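Local structure of endoglucanase (Cryptopygus antarcticus, 5H4U) at residues Met140-Gly145 with Thr181-Gly186. The protein hydrolyses internal beta-1,4-glucosidic linkages in cellulose, lichenan and cereal beta-glucans as a secreted family 45 glycoside hydrolase. Residues are numbered along the deposited sequence; the frame is centred on the assembly and turned at random.
Sequences MIPGGG and TSLRAG
A type II beta turn, I141 to G144, lies in the loop after strand 135-140 and presents P142 to the start of helix 184-191 and the residue before it. The turn is closed by G144 N donating to I141 O (3.0 Å), with P142 at phi -59° and G143 at a positive phi of 98°, the usual proline-glycine pairing at the two central positions. The pyrrolidine ring of P142 lies against both L183 and G186. Its apolar contact is P142 CB on L183 CB at 3.7 Å. P142 CG approaches L183 O at 3.8 Å. On the helix backbone, P142 CD rests 3.8 Å from G186 C. A beta carbon on G186 would point toward the ring and fall only 2.7 Å from P142 CD, a clash that the absence of a side chain avoids. In the double-psi beta-barrel fold of family 45, strand 135-140 carries D138, the inferred proton donor, and the contact joins the loop that follows it to the helix. Replacing P142 by an alanine removes CG and CD, which is likely to open a gap against G186 and, with the ring gone, to leave the turn less rigid. I141 adds a lighter touch at the flank: with CG2 anti to the backbone N, that methyl comes 4.0 Å from G186 O. L183 is also packed against W156 of helix 152-156, while W28 and Q78 touch P142 from neighbouring loops.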
loop_
_atom_site.group_PDB
_atom_site.type_symbol
_atom_site.label_atom_id
_atom_site.label_comp_id
_atom_site.label_asym_id
_atom_site.label_seq_id
_atom_site.Cartn_x
_atom_site.Cartn_y
_atom_site.Cartn_z
ATOM N N MET A 140 1.188 2.394 1.122
ATOM C CA MET A 140 1.712 1.262 1.875
ATOM C C MET A 140 3.226 1.423 2.013
ATOM O O MET A 140 3.982 1.190 1.072
ATOM C CB MET A 140 1.318 -0.038 1.185
ATOM C CG MET A 140 -0.073 -0.484 1.577
ATOM S SD MET A 140 -0.776 -1.880 0.656
ATOM C CE MET A 140 -0.115 -3.240 1.606
ATOM N N ILE A 141 3.676 1.832 3.198
ATOM C CA ILE A 141 5.088 2.080 3.464
ATOM C C ILE A 141 5.515 1.360 4.737
ATOM O O ILE A 141 5.006 1.666 5.816
ATOM C CB ILE A 141 5.373 3.584 3.575
ATOM C CG1 ILE A 141 4.738 4.298 2.377
ATOM C CG2 ILE A 141 6.853 3.818 3.572
ATOM C CD1 ILE A 141 4.609 5.774 2.520
ATOM N N PRO A 142 6.445 0.408 4.672
ATOM C CA PRO A 142 6.889 -0.284 5.888
ATOM C C PRO A 142 7.463 0.692 6.900
ATOM O O PRO A 142 8.359 1.480 6.594
ATOM C CB PRO A 142 7.957 -1.247 5.368
ATOM C CG PRO A 142 7.650 -1.415 3.950
ATOM C CD PRO A 142 7.106 -0.123 3.479
ATOM N N GLY A 143 6.891 0.684 8.094
ATOM C CA GLY A 143 7.338 1.569 9.131
ATOM C C GLY A 143 6.515 2.822 9.277
ATOM O O GLY A 143 6.798 3.615 10.180
ATOM N N GLY A 144 5.555 3.065 8.375
ATOM C CA GLY A 144 4.719 4.241 8.472
ATOM C C GLY A 144 3.557 4.168 9.436
ATOM O O GLY A 144 2.755 5.105 9.460
ATOM N N GLY A 145 3.457 3.136 10.260
ATOM C CA GLY A 145 2.346 2.995 11.197
ATOM C C GLY A 145 1.343 1.923 10.793
ATOM O O GLY A 145 1.038 1.740 9.609
ATOM N N THR A 181 14.479 -7.176 7.933
ATOM C CA THR A 181 15.361 -6.838 6.821
ATOM C C THR A 181 14.583 -6.766 5.514
ATOM O O THR A 181 14.801 -5.851 4.714
ATOM C CB THR A 181 16.497 -7.851 6.735
ATOM O OG1 THR A 181 15.959 -9.167 6.929
ATOM C CG2 THR A 181 17.516 -7.574 7.815
ATOM N N SER A 182 13.639 -7.704 5.314
ATOM C CA SER A 182 12.833 -7.818 4.095
ATOM C C SER A 182 12.019 -6.581 3.775
ATOM O O SER A 182 11.529 -6.475 2.649
ATOM C CB SER A 182 11.833 -8.971 4.208
ATOM O OG SER A 182 12.404 -10.223 3.878
ATOM N N LEU A 183 11.823 -5.677 4.733
ATOM C CA LEU A 183 11.029 -4.470 4.511
ATOM C C LEU A 183 11.882 -3.214 4.521
ATOM O O LEU A 183 11.363 -2.108 4.303
ATOM C CB LEU A 183 9.912 -4.343 5.554
ATOM C CG LEU A 183 8.913 -5.492 5.604
ATOM C CD1 LEU A 183 8.017 -5.280 6.777
ATOM C CD2 LEU A 183 8.085 -5.593 4.323
ATOM N N ARG A 184 13.183 -3.360 4.751
ATOM C CA ARG A 184 14.008 -2.198 4.999
ATOM C C ARG A 184 14.135 -1.330 3.754
ATOM O O ARG A 184 14.395 -0.126 3.874
ATOM C CB ARG A 184 15.356 -2.646 5.539
ATOM C CG ARG A 184 15.349 -2.759 7.070
ATOM C CD ARG A 184 16.479 -3.652 7.513
ATOM N NE ARG A 184 16.214 -4.360 8.762
ATOM C CZ ARG A 184 17.173 -4.884 9.523
ATOM N NH1 ARG A 184 18.451 -4.775 9.157
ATOM N NH2 ARG A 184 16.864 -5.515 10.640
ATOM N N ALA A 185 14.062 -1.919 2.559
ATOM C CA ALA A 185 14.032 -1.080 1.370
ATOM C C ALA A 185 12.870 -0.100 1.450
ATOM O O ALA A 185 13.063 1.121 1.386
ATOM C CB ALA A 185 13.946 -1.928 0.093
ATOM N N GLY A 186 11.660 -0.620 1.655
ATOM C CA GLY A 186 10.492 0.245 1.644
ATOM C C GLY A 186 10.587 1.305 2.710
ATOM O O GLY A 186 10.412 2.498 2.442
#